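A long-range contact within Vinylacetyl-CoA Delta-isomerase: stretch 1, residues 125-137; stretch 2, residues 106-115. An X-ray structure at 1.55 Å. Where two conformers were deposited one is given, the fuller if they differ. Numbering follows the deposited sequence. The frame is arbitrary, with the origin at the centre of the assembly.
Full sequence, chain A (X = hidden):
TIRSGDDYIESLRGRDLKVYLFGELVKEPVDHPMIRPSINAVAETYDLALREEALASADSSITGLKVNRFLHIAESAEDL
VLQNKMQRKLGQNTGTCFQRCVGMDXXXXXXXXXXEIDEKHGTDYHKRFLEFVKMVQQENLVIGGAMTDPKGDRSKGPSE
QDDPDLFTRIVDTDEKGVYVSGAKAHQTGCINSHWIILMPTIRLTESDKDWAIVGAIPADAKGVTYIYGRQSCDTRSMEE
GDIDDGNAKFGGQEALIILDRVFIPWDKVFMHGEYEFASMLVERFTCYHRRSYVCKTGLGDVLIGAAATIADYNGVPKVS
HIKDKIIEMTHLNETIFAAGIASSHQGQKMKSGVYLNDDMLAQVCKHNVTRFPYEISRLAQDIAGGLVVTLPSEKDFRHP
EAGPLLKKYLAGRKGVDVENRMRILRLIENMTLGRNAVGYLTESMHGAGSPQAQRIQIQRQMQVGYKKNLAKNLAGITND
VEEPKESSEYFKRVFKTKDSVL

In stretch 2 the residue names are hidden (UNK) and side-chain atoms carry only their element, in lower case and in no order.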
# COMPACT_ATOMS: atom_id res chain seq x y z
N TYR A 125 10.35 -21.26 42.10
CA TYR A 125 10.26 -21.51 40.68
C TYR A 125 11.54 -21.15 39.93
O TYR A 125 11.91 -21.83 38.97
CB TYR A 125 9.06 -20.80 40.06
CG TYR A 125 7.74 -21.13 40.74
CD1 TYR A 125 7.24 -22.42 40.74
CD2 TYR A 125 6.94 -20.13 41.27
CE1 TYR A 125 6.03 -22.73 41.35
CE2 TYR A 125 5.73 -20.43 41.89
CZ TYR A 125 5.25 -21.73 41.91
OH TYR A 125 4.08 -22.02 42.55
N HIS A 126 12.17 -20.05 40.31
CA HIS A 126 13.39 -19.61 39.64
C HIS A 126 14.51 -20.64 39.87
O HIS A 126 15.23 -20.95 38.92
CB HIS A 126 13.77 -18.19 40.07
CG HIS A 126 14.82 -17.59 39.26
ND1 HIS A 126 14.61 -17.28 37.94
CD2 HIS A 126 16.09 -17.23 39.53
CE1 HIS A 126 15.73 -16.77 37.41
NE2 HIS A 126 16.65 -16.72 38.38
N LYS A 127 14.67 -21.13 41.11
CA LYS A 127 15.67 -22.15 41.43
C LYS A 127 15.42 -23.43 40.63
O LYS A 127 16.34 -23.97 39.99
CB LYS A 127 15.70 -22.46 42.94
CG LYS A 127 16.19 -21.33 43.81
CD LYS A 127 16.19 -21.57 45.32
CE LYS A 127 15.95 -20.32 46.16
NZ LYS A 127 14.56 -19.83 46.08
N ARG A 128 14.15 -23.86 40.59
CA ARG A 128 13.75 -24.99 39.78
C ARG A 128 14.12 -24.74 38.32
O ARG A 128 14.70 -25.61 37.65
CB ARG A 128 12.26 -25.23 39.92
CG ARG A 128 11.82 -25.74 41.28
CD ARG A 128 10.31 -25.77 41.23
NE ARG A 128 9.75 -26.21 42.50
CZ ARG A 128 8.46 -26.26 42.79
NH1 ARG A 128 8.02 -26.61 43.99
NH2 ARG A 128 7.61 -25.96 41.88
N PHE A 129 13.74 -23.55 37.80
CA PHE A 129 14.01 -23.24 36.42
C PHE A 129 15.51 -23.25 36.10
O PHE A 129 15.91 -23.79 35.07
CB PHE A 129 13.29 -21.94 36.05
CG PHE A 129 13.53 -21.62 34.59
CD1 PHE A 129 12.98 -22.40 33.58
CD2 PHE A 129 14.35 -20.57 34.22
CE1 PHE A 129 13.26 -22.11 32.26
CE2 PHE A 129 14.57 -20.26 32.89
CZ PHE A 129 14.05 -21.04 31.93
N LEU A 130 16.34 -22.67 36.95
CA LEU A 130 17.77 -22.68 36.69
C LEU A 130 18.34 -24.10 36.64
O LEU A 130 19.25 -24.39 35.83
CB LEU A 130 18.52 -21.83 37.72
CG LEU A 130 18.28 -20.32 37.63
CD1 LEU A 130 19.01 -19.62 38.74
CD2 LEU A 130 18.70 -19.79 36.25
N GLU A 131 17.86 -25.00 37.52
CA GLU A 131 18.32 -26.38 37.47
C GLU A 131 17.92 -27.01 36.13
O GLU A 131 18.67 -27.80 35.57
CB GLU A 131 17.83 -27.22 38.64
CG GLU A 131 18.37 -26.73 39.98
CD GLU A 131 19.82 -27.07 40.20
OE1 GLU A 131 20.32 -26.51 41.18
OE2 GLU A 131 20.46 -27.88 39.48
N PHE A 132 16.74 -26.62 35.61
CA PHE A 132 16.33 -27.12 34.31
C PHE A 132 17.26 -26.61 33.21
O PHE A 132 17.68 -27.36 32.33
CB PHE A 132 14.86 -26.76 34.08
CG PHE A 132 14.38 -27.17 32.69
CD1 PHE A 132 14.00 -28.48 32.47
CD2 PHE A 132 14.31 -26.27 31.64
CE1 PHE A 132 13.52 -28.87 31.23
CE2 PHE A 132 13.88 -26.69 30.38
CZ PHE A 132 13.50 -27.99 30.18
N VAL A 133 17.57 -25.31 33.25
CA VAL A 133 18.47 -24.72 32.28
C VAL A 133 19.82 -25.44 32.31
O VAL A 133 20.38 -25.74 31.27
CB VAL A 133 18.62 -23.21 32.48
CG1 VAL A 133 19.73 -22.67 31.57
CG2 VAL A 133 17.27 -22.53 32.19
N LYS A 134 20.34 -25.67 33.51
CA LYS A 134 21.62 -26.36 33.63
C LYS A 134 21.57 -27.72 32.93
O LYS A 134 22.45 -28.06 32.15
CB LYS A 134 21.98 -26.50 35.10
CG LYS A 134 23.12 -27.45 35.32
CD LYS A 134 23.58 -27.50 36.77
CE LYS A 134 24.72 -28.43 36.98
NZ LYS A 134 25.12 -28.33 38.38
N MET A 135 20.51 -28.50 33.21
CA MET A 135 20.35 -29.80 32.57
C MET A 135 20.37 -29.66 31.04
O MET A 135 21.17 -30.30 30.37
CB MET A 135 19.05 -30.47 33.04
CG MET A 135 18.77 -31.82 32.39
SD MET A 135 17.20 -32.55 32.91
CE MET A 135 15.98 -31.56 32.04
N VAL A 136 19.49 -28.82 30.47
CA VAL A 136 19.34 -28.81 29.03
C VAL A 136 20.59 -28.25 28.35
O VAL A 136 20.91 -28.65 27.24
CB VAL A 136 18.04 -28.13 28.57
CG1 VAL A 136 16.83 -28.80 29.17
CG2 VAL A 136 17.97 -26.66 28.89
N GLN A 137 21.27 -27.31 29.00
CA GLN A 137 22.55 -26.80 28.53
C GLN A 137 23.65 -27.87 28.49
O GLN A 137 24.42 -27.94 27.53
CB GLN A 137 23.00 -25.60 29.35
CG GLN A 137 22.25 -24.32 29.01
CD GLN A 137 22.87 -23.08 29.64
OE1 GLN A 137 23.82 -23.14 30.47
NE2 GLN A 137 22.27 -21.96 29.28
N UNK A 106 10.99 -18.85 25.02
CA UNK A 106 10.31 -19.34 26.21
C UNK A 106 11.25 -19.32 27.42
O UNK A 106 10.87 -18.82 28.48
c UNK A 106 9.76 -20.75 25.97
N UNK A 107 12.48 -19.82 27.24
CA UNK A 107 13.41 -19.93 28.37
C UNK A 107 13.82 -18.54 28.86
O UNK A 107 13.93 -18.29 30.06
c UNK A 107 14.62 -20.80 28.02
c UNK A 107 16.26 -23.11 26.72
s UNK A 107 15.38 -23.48 28.23
c UNK A 107 14.15 -22.24 27.91
N UNK A 108 14.10 -17.65 27.90
CA UNK A 108 14.49 -16.29 28.24
C UNK A 108 13.36 -15.60 29.03
O UNK A 108 13.61 -14.93 30.01
o UNK A 108 17.35 -15.13 27.21
n UNK A 108 16.74 -16.93 26.05
c UNK A 108 14.99 -15.56 27.00
c UNK A 108 16.46 -15.85 26.75
N UNK A 109 12.12 -15.74 28.57
CA UNK A 109 10.99 -15.13 29.25
C UNK A 109 10.73 -15.74 30.63
O UNK A 109 10.38 -15.04 31.60
o UNK A 109 9.30 -16.46 28.02
c UNK A 109 9.77 -15.16 28.32
N UNK A 110 10.88 -17.06 30.74
CA UNK A 110 10.72 -17.72 32.03
C UNK A 110 11.78 -17.31 33.03
O UNK A 110 11.49 -17.27 34.22
c UNK A 110 8.28 -19.71 32.39
c UNK A 110 10.69 -19.22 31.86
c UNK A 110 9.61 -21.19 30.84
c UNK A 110 9.39 -19.78 31.33
N UNK A 111 12.99 -17.00 32.55
CA UNK A 111 14.05 -16.68 33.49
C UNK A 111 13.66 -15.46 34.33
O UNK A 111 13.73 -15.48 35.56
c UNK A 111 17.98 -15.22 34.87
n UNK A 111 18.43 -16.45 34.72
n UNK A 111 16.82 -15.08 34.19
c UNK A 111 16.54 -16.27 33.57
c UNK A 111 15.35 -16.44 32.72
c UNK A 111 17.53 -17.13 33.92
N UNK A 112 13.17 -14.40 33.67
CA UNK A 112 12.77 -13.19 34.38
C UNK A 112 11.44 -13.37 35.12
O UNK A 112 11.28 -12.86 36.22
c UNK A 112 12.73 -11.98 33.48
o UNK A 112 11.72 -12.07 32.49
N UNK A 113 10.48 -14.07 34.51
CA UNK A 113 9.15 -14.18 35.09
C UNK A 113 9.21 -15.00 36.39
O UNK A 113 8.63 -14.61 37.40
c UNK A 113 8.18 -14.77 34.09
c UNK A 113 6.79 -14.81 34.71
o UNK A 113 8.15 -13.98 32.91
N UNK A 114 9.89 -16.15 36.39
CA UNK A 114 9.98 -17.00 37.59
C UNK A 114 10.59 -16.23 38.75
O UNK A 114 10.17 -16.40 39.90
c UNK A 114 10.75 -18.28 37.32
o UNK A 114 12.03 -17.97 36.77
c UNK A 114 9.97 -19.26 36.46
N UNK A 115 11.62 -15.42 38.47
CA UNK A 115 12.26 -14.60 39.47
C UNK A 115 11.25 -13.69 40.16
O UNK A 115 11.25 -13.57 41.40
c UNK A 115 15.44 -13.44 40.28
c UNK A 115 16.18 -12.67 41.15
c UNK A 115 14.21 -12.99 39.81
c UNK A 115 13.76 -11.76 40.24
c UNK A 115 15.72 -11.44 41.55
c UNK A 115 14.52 -10.98 41.07
c UNK A 115 13.41 -13.82 38.82

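Position 106 carries a single side-chain carbon; its CA-to-CB bond runs sideways and it makes no contact with stretch 1. One carbon and nothing more is Ala106. Position 107 has an unbranched chain of two carbons, a sulfur and a terminal carbon. The sulfur lies near the plane of the Phe132 ring at its edge and close to Val136, while CB is 4.0 Å from Phe129 CZ. A thioether in an unbranched chain defines Met107, whose SD is 4.1 Å from Phe132 CE2 and 4.2 Å from Val136 CG2.

At 108 two carbons end in one oxygen and one nitrogen, a carboxamide; the CA-to-CB bond points away from stretch 1, and the residue is Asn108. Position 109 has one carbon and one oxygen, also directed away, hence Ser109. Position 110 has four carbons forked at the second, the pattern of leucine. Its CB sits 3.8 Å from Phe129 CZ and lies over the ring face, 19° off the normal, a CH-pi contact made by Leu110.

Position 111 shows one carbon followed by a five-membered ring of three carbons and two nitrogens. His126 turns its edge to the face of this ring, with planes at 84°, and Leu130 also approaches it. The ring is an imidazole, so the residue is His111; its CE1 is 3.7 Å from His126 CE1, and its NE2 is 3.7 Å from Leu130 CD2.

Position 112, one carbon and one oxygen pointing away, is Ser112. Position 113 has a first carbon bearing one oxygen and one carbon, and again points away: Thr113, whose OG1 donates to Ser109 O at 2.8 Å. Position 114 has the same branched set but points toward stretch 1, its oxygen 2.9 Å from His126 ND1; it is Thr114. Its OG1 accepts a hydrogen bond from His126 ND1 and donates one to Leu110 O at 2.7 Å, so the hydroxyl relays between the imidazole and its own helix backbone. Position 115 is one carbon then a six-carbon ring; its CB lies over the His126 face, and its ring edge is turned to that same ring, planes at 87°. This is Phe115.

The contact joins two helices running roughly antiparallel, at 154°, with axes 8.4 Å apart at closest approach. They come nearest at His126 and Thr114, whose CA atoms are 4.8 Å apart; the CA atoms of Val133 and Met107, farther along, are 8.0 Å apart. Phe129 is a knob among Met107, Leu110, His111 and Thr114. At the close end, one directed hydrogen bond and two edge-to-face pairs fix the His126 ring; at the wider end, the long Met107 side chain reaches Phe132 and Val136.

Stretch 2 106-115: AMNSLHSTTF
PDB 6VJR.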